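Local coordinates for protein O-ureido-L-serine synthase (Streptomyces lavendulae, PDB 3X44) that makes O-ureido-L-serine from O-acetyl-L-serine and hydroxyurea with the help of pyridoxal 5'-phosphate, a step in the biosynthesis of the antibiotic D-cycloserine, at residues G39-D44 with S71-I76; G177-L182 with G229-S234. The protein carries 1 engineered substitution. All coordinates share one frame; numbering follows the deposited sequence.

Interaction 1 of 2, residues G39-D44 with S71-I76. Engineered in segment 39-44: Ala43 (natural residue Lys). With PUS ((E)-O-(carbamoylamino)-N-({3-hydroxy-2-methyl-5-[(phosphonooxy)methyl]pyridin-4-yl}methylidene)-L-serine), chain C.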
loop_
_atom_site.group_PDB
_atom_site.type_symbol
_atom_site.label_atom_id
_atom_site.label_comp_id
_atom_site.label_asym_id
_atom_site.label_seq_id
_atom_site.Cartn_x
_atom_site.Cartn_y
_atom_site.Cartn_z
ATOM N N GLY A 39 -4.564 -15.197 -9.105
ATOM C CA GLY A 39 -5.291 -16.296 -9.715
ATOM C C GLY A 39 -6.614 -15.849 -10.330
ATOM O O GLY A 39 -7.260 -16.618 -11.043
ATOM N N GLY A 40 -7.017 -14.610 -10.059
ATOM C CA GLY A 40 -8.256 -14.092 -10.613
ATOM C C GLY A 40 -9.492 -14.306 -9.757
ATOM O O GLY A 40 -10.607 -14.041 -10.195
ATOM N N SER A 41 -9.305 -14.778 -8.529
ATOM C CA SER A 41 -10.441 -15.013 -7.650
ATOM C C SER A 41 -10.049 -15.233 -6.195
ATOM O O SER A 41 -8.878 -15.418 -5.863
ATOM C CB SER A 41 -11.243 -16.224 -8.140
ATOM O OG SER A 41 -10.738 -17.426 -7.579
ATOM N N VAL A 42 -11.063 -15.225 -5.339
ATOM C CA VAL A 42 -10.899 -15.413 -3.906
ATOM C C VAL A 42 -10.282 -16.778 -3.561
ATOM O O VAL A 42 -9.731 -16.966 -2.477
ATOM C CB VAL A 42 -12.273 -15.271 -3.205
ATOM C CG1 VAL A 42 -13.183 -16.382 -3.653
ATOM C CG2 VAL A 42 -12.114 -15.261 -1.688
ATOM N N ALA A 43 -10.363 -17.724 -4.492
ATOM C CA ALA A 43 -9.832 -19.068 -4.273
ATOM C C ALA A 43 -8.346 -19.064 -3.936
ATOM O O ALA A 43 -7.836 -19.998 -3.320
ATOM C CB ALA A 43 -10.089 -19.936 -5.510
ATOM N N ASP A 44 -7.652 -18.011 -4.350
ATOM C CA ASP A 44 -6.224 -17.887 -4.095
ATOM C C ASP A 44 -5.898 -17.922 -2.597
ATOM O O ASP A 44 -4.852 -18.437 -2.189
ATOM C CB ASP A 44 -5.703 -16.572 -4.668
ATOM C CG ASP A 44 -5.461 -16.627 -6.164
ATOM O OD1 ASP A 44 -4.749 -15.732 -6.656
ATOM O OD2 ASP A 44 -5.971 -17.536 -6.851
ATOM N N SER A 71 -15.114 -26.547 -8.116
ATOM C CA SER A 71 -16.104 -26.027 -9.061
ATOM C C SER A 71 -15.327 -25.206 -10.090
ATOM O O SER A 71 -15.911 -24.620 -11.005
ATOM C CB SER A 71 -17.142 -25.132 -8.361
ATOM O OG SER A 71 -16.544 -24.007 -7.734
ATOM N N GLY A 72 -14.007 -25.157 -9.924
ATOM C CA GLY A 72 -13.173 -24.417 -10.860
ATOM C C GLY A 72 -12.092 -23.517 -10.275
ATOM O O GLY A 72 -10.905 -23.776 -10.440
ATOM N N ASN A 73 -12.499 -22.460 -9.582
ATOM C CA ASN A 73 -11.551 -21.508 -9.009
ATOM C C ASN A 73 -10.518 -22.121 -8.073
ATOM O O ASN A 73 -9.337 -21.781 -8.137
ATOM C CB ASN A 73 -12.304 -20.374 -8.302
ATOM C CG ASN A 73 -12.862 -19.345 -9.282
ATOM O OD1 ASN A 73 -12.277 -19.104 -10.338
ATOM N ND2 ASN A 73 -13.994 -18.733 -8.934
ATOM N N VAL A 74 -10.928 -23.031 -7.204
ATOM C CA VAL A 74 -9.931 -23.615 -6.322
ATOM C C VAL A 74 -8.932 -24.419 -7.154
ATOM O O VAL A 74 -7.739 -24.424 -6.866
ATOM C CB VAL A 74 -10.584 -24.487 -5.237
ATOM C CG1 VAL A 74 -9.564 -25.432 -4.630
ATOM C CG2 VAL A 74 -11.146 -23.578 -4.151
ATOM N N GLY A 75 -9.422 -25.078 -8.199
ATOM C CA GLY A 75 -8.538 -25.835 -9.070
ATOM C C GLY A 75 -7.538 -24.903 -9.743
ATOM O O GLY A 75 -6.352 -25.213 -9.837
ATOM N N ILE A 76 -8.016 -23.753 -10.209
ATOM C CA ILE A 76 -7.154 -22.777 -10.861
ATOM C C ILE A 76 -6.078 -22.276 -9.892
ATOM O O ILE A 76 -4.892 -22.244 -10.223
ATOM C CB ILE A 76 -7.979 -21.570 -11.378
ATOM C CG1 ILE A 76 -8.835 -22.002 -12.565
ATOM C CG2 ILE A 76 -7.059 -20.442 -11.806
ATOM C CD1 ILE A 76 -9.928 -21.005 -12.934
HETATM N N PUS C . -15.269 -22.051 -5.144
HETATM C CA PUS C . -14.685 -23.352 -4.621
HETATM C CB PUS C . -15.797 -24.282 -4.018
HETATM O OG PUS C . -16.823 -24.600 -5.064
HETATM N ND PUS C . -17.385 -25.915 -4.859
HETATM C CE PUS C . -18.721 -26.055 -4.708
HETATM N NZ2 PUS C . -19.476 -24.999 -4.354
HETATM O OZ1 PUS C . -19.233 -27.114 -4.885
HETATM C C PUS C . -13.978 -24.079 -5.785
HETATM O O PUS C . -13.623 -23.450 -6.743
HETATM O OT PUS C . -13.781 -25.270 -5.732
HETATM C C2 PUS C . -17.146 -18.330 -6.696
HETATM C C3 PUS C . -16.393 -19.503 -6.217
HETATM C C4 PUS C . -16.569 -19.940 -4.827
HETATM C C5 PUS C . -17.468 -19.175 -3.955
HETATM C C6 PUS C . -18.168 -18.012 -4.521
HETATM C C2A PUS C . -17.024 -17.878 -8.123
HETATM C C4A PUS C . -15.972 -21.240 -4.336
HETATM C C5A PUS C . -17.689 -19.567 -2.502
HETATM N N1 PUS C . -17.986 -17.650 -5.838
HETATM O O3 PUS C . -15.513 -20.120 -7.029
HETATM O O1P PUS C . -15.913 -21.408 -0.840
HETATM O O2P PUS C . -15.423 -19.474 0.427
HETATM O O3P PUS C . -17.676 -20.203 0.209
HETATM O O4P PUS C . -16.513 -19.235 -1.690
HETATM P P PUS C . -16.385 -20.087 -0.472
#
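Ala43, an engineered residue where the natural enzyme has the lysine that carries pyridoxal phosphate covalently, meets the helix start at Asn73 with nothing more than a methyl group. Its CB lies 3.3 Å from the backbone O of Asn73 and 4.0 Å from Val74 CG2. The cofactor is instead joined to the product as the aldimine PUS, whose C4A is 6.1 Å from Ala43 CB. The site is that of a fold-type II PLP enzyme, with the cofactor lysine position at the turn into helix 43-56 and the product carboxylate at the start of helix 73-85.

No hydrogen bond joins 39-44 to 71-76; the two meet by packing. Ser41 OG, placed between its own N and carbonyl carbon (chi1 88°), sits 3.3 Å from Asn73 CG and also accepts from Ala43 N, a capping bond. Asn73 is thereby backed on the protein side while its amide serves the ligand: ND2 donates to O3 of PUS, the oxygen on ring carbon C3, at 2.8 Å, and also to Asp292. OD1 accepts from Arg296, which reaches Gly39 O as well and so ties the two segments together.

Gly72 is the N-cap of helix 73-85, where the peptide dipoles would be expected to favour the negative charge of that carboxylate. Val74 N points at carboxylate oxygen O in a nearly straight bond (165°), and Ser71 N takes the other oxygen, OT. The backbone of Ser71 thus holds the acid, while its side chain turns to the ureido side of the ligand: Ser71 OG donates to OG of PUS, the oxygen that joins the serine CB to the ureido nitrogen ND, at 2.7 Å.

Interaction 2 of 2, residues G177-L182 with G229-S234. With PUS ((E)-O-(carbamoylamino)-N-({3-hydroxy-2-methyl-5-[(phosphonooxy)methyl]pyridin-4-yl}methylidene)-L-serine), chain C.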
loop_
_atom_site.group_PDB
_atom_site.type_symbol
_atom_site.label_atom_id
_atom_site.label_comp_id
_atom_site.label_asym_id
_atom_site.label_seq_id
_atom_site.Cartn_x
_atom_site.Cartn_y
_atom_site.Cartn_z
ATOM N N GLY A 177 -19.756 -21.652 -1.040
ATOM C CA GLY A 177 -19.482 -22.923 -1.679
ATOM C C GLY A 177 -18.983 -23.771 -0.519
ATOM O O GLY A 177 -19.698 -24.643 -0.021
ATOM N N THR A 178 -17.762 -23.498 -0.068
ATOM C CA THR A 178 -17.199 -24.215 1.074
ATOM C C THR A 178 -17.643 -23.528 2.372
ATOM O O THR A 178 -17.603 -24.128 3.452
ATOM C CB THR A 178 -15.658 -24.213 1.035
ATOM O OG1 THR A 178 -15.168 -22.875 1.224
ATOM C CG2 THR A 178 -15.164 -24.751 -0.297
ATOM N N THR A 179 -18.090 -22.279 2.233
ATOM C CA THR A 179 -18.522 -21.406 3.339
ATOM C C THR A 179 -17.321 -20.862 4.110
ATOM O O THR A 179 -17.477 -20.191 5.132
ATOM C CB THR A 179 -19.507 -22.090 4.345
ATOM O OG1 THR A 179 -18.777 -22.808 5.348
ATOM C CG2 THR A 179 -20.455 -23.016 3.620
ATOM N N GLY A 180 -16.120 -21.116 3.601
ATOM C CA GLY A 180 -14.931 -20.617 4.272
ATOM C C GLY A 180 -14.928 -19.099 4.393
ATOM O O GLY A 180 -14.483 -18.545 5.402
ATOM N N THR A 181 -15.417 -18.419 3.359
ATOM C CA THR A 181 -15.454 -16.962 3.365
ATOM C C THR A 181 -16.458 -16.491 4.399
ATOM O O THR A 181 -16.147 -15.673 5.246
ATOM C CB THR A 181 -15.856 -16.403 1.978
ATOM O OG1 THR A 181 -14.798 -16.644 1.043
ATOM C CG2 THR A 181 -16.106 -14.909 2.050
ATOM N N LEU A 182 -17.667 -17.028 4.312
ATOM C CA LEU A 182 -18.745 -16.684 5.231
ATOM C C LEU A 182 -18.424 -16.995 6.690
ATOM O O LEU A 182 -18.771 -16.228 7.586
ATOM C CB LEU A 182 -20.014 -17.425 4.816
ATOM C CG LEU A 182 -21.141 -17.499 5.839
ATOM C CD1 LEU A 182 -21.777 -16.130 5.967
ATOM C CD2 LEU A 182 -22.170 -18.553 5.396
ATOM N N GLY A 229 -18.320 -29.119 6.265
ATOM C CA GLY A 229 -17.888 -29.237 7.644
ATOM C C GLY A 229 -17.331 -27.973 8.283
ATOM O O GLY A 229 -17.491 -27.773 9.481
ATOM N N VAL A 230 -16.680 -27.111 7.505
ATOM C CA VAL A 230 -16.114 -25.893 8.076
ATOM C C VAL A 230 -17.157 -24.850 8.471
ATOM O O VAL A 230 -16.852 -23.905 9.204
ATOM C CB VAL A 230 -15.109 -25.213 7.111
ATOM C CG1 VAL A 230 -13.997 -26.178 6.750
ATOM C CG2 VAL A 230 -15.826 -24.716 5.874
ATOM N N LEU A 231 -18.391 -25.027 8.008
ATOM C CA LEU A 231 -19.450 -24.066 8.299
ATOM C C LEU A 231 -19.847 -23.840 9.753
ATOM O O LEU A 231 -20.144 -24.791 10.486
ATOM C CB LEU A 231 -20.724 -24.432 7.531
ATOM C CG LEU A 231 -21.938 -23.585 7.934
ATOM C CD1 LEU A 231 -21.701 -22.142 7.507
ATOM C CD2 LEU A 231 -23.205 -24.131 7.299
ATOM N N ASP A 232 -19.851 -22.573 10.167
ATOM C CA ASP A 232 -20.303 -22.223 11.508
ATOM C C ASP A 232 -21.587 -21.444 11.269
ATOM O O ASP A 232 -21.580 -20.220 11.093
ATOM C CB ASP A 232 -19.313 -21.345 12.270
ATOM C CG ASP A 232 -19.844 -20.955 13.643
ATOM O OD1 ASP A 232 -20.879 -21.528 14.058
ATOM O OD2 ASP A 232 -19.248 -20.084 14.305
ATOM N N ARG A 233 -22.685 -22.184 11.245
ATOM C CA ARG A 233 -24.004 -21.642 10.995
ATOM C C ARG A 233 -24.385 -20.464 11.886
ATOM O O ARG A 233 -25.180 -19.608 11.484
ATOM C CB ARG A 233 -25.028 -22.773 11.137
ATOM C CG ARG A 233 -26.374 -22.358 11.653
ATOM C CD ARG A 233 -27.441 -23.207 11.026
ATOM N NE ARG A 233 -28.268 -22.433 10.107
ATOM C CZ ARG A 233 -29.167 -22.966 9.288
ATOM N NH1 ARG A 233 -29.357 -24.282 9.271
ATOM N NH2 ARG A 233 -29.877 -22.181 8.491
ATOM N N SER A 234 -23.801 -20.407 13.079
ATOM C CA SER A 234 -24.108 -19.346 14.030
ATOM C C SER A 234 -23.743 -17.915 13.609
ATOM O O SER A 234 -24.231 -16.957 14.209
ATOM C CB SER A 234 -23.468 -19.661 15.387
ATOM O OG SER A 234 -22.057 -19.625 15.314
HETATM N N PUS C . -15.269 -22.051 -5.144
HETATM C CA PUS C . -14.685 -23.352 -4.621
HETATM C CB PUS C . -15.797 -24.282 -4.018
HETATM O OG PUS C . -16.823 -24.600 -5.064
HETATM N ND PUS C . -17.385 -25.915 -4.859
HETATM C CE PUS C . -18.721 -26.055 -4.708
HETATM N NZ2 PUS C . -19.476 -24.999 -4.354
HETATM O OZ1 PUS C . -19.233 -27.114 -4.885
HETATM C C PUS C . -13.978 -24.079 -5.785
HETATM O O PUS C . -13.623 -23.450 -6.743
HETATM O OT PUS C . -13.781 -25.270 -5.732
HETATM C C2 PUS C . -17.146 -18.330 -6.696
HETATM C C3 PUS C . -16.393 -19.503 -6.217
HETATM C C4 PUS C . -16.569 -19.940 -4.827
HETATM C C5 PUS C . -17.468 -19.175 -3.955
HETATM C C6 PUS C . -18.168 -18.012 -4.521
HETATM C C2A PUS C . -17.024 -17.878 -8.123
HETATM C C4A PUS C . -15.972 -21.240 -4.336
HETATM C C5A PUS C . -17.689 -19.567 -2.502
HETATM N N1 PUS C . -17.986 -17.650 -5.838
HETATM O O3 PUS C . -15.513 -20.120 -7.029
HETATM O O1P PUS C . -15.913 -21.408 -0.840
HETATM O O2P PUS C . -15.423 -19.474 0.427
HETATM O O3P PUS C . -17.676 -20.203 0.209
HETATM O O4P PUS C . -16.513 -19.235 -1.690
HETATM P P PUS C . -16.385 -20.087 -0.472
#
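The phosphate-binding loop of the PLP enzyme, Gly177 to Thr181, runs from a loop into the first turn of helix 180-192, and its outer side rests on Val230 and Leu231 of the loop 229-234. Between the two segments there is only packing. Val230 CG2 presses on Thr178 O at 3.1 Å, a tight approach for a methyl and a carbonyl oxygen. Thr179 lies across Leu231, the two side chains at about a right angle, with Thr179 OG1 3.3 Å from Leu231 CB; the nearby Leu231 N has too poor an angle for a bond. Further along the helix, Leu182 CD2 meets Leu231 CD1 at 4.2 Å, joining the apolar tips.

The hydroxyl of Thr179 is not spent on the phosphate or on capping its helix. Held between its own N and carbonyl carbon (chi1 86°), it donates to Thr178 O in the carbonyl plane, on a lone pair, so this oxygen has both a hydroxyl and the Val230 methyl against it.

On the inner side the loop grips the PUS phosphate with six bonds, four from backbone amides. Gly177 N and Thr179 N share O3P, the former in an almost linear bond (177°); Thr178 supplies both N and OG1 to O1P, and Thr181 likewise to O2P. Thr178 OG1 meanwhile accepts from Gly180 N, an ST turn that fixes its rotation. The helix start would add a favourable field for the phosphate charge.

The outer loop is fastened to the same helix by Asp232, whose OD2 forms a salt bridge with Arg190. Its other oxygen, OD1, accepts from Ser234 N, an Asx turn, and from Ser234 OG at 2.6 Å, both from the same face of the carboxylate.

Overall arrangement
Interaction 1 closes before interaction 2 opens along the chain, and their centres lie about 17 Å apart. PUS spans them: residues 71-76 hold its amino acid part and the ring's O3, residues 177-182 its phosphate. Both bind PUS, and they do so from different sheets: helix 73-85 follows strand 65-70 of the four-stranded parallel sheet, whereas helix 180-192 follows strand 171-174 of the six-stranded mixed sheet, so the ligand is held by helix starts belonging to both sheets. Direct protein contact between the interactions is slight, Val42 CG2 packing at 4.1 Å from Thr181 OG1, which brings the start of helix 43-56 beside the phosphate loop.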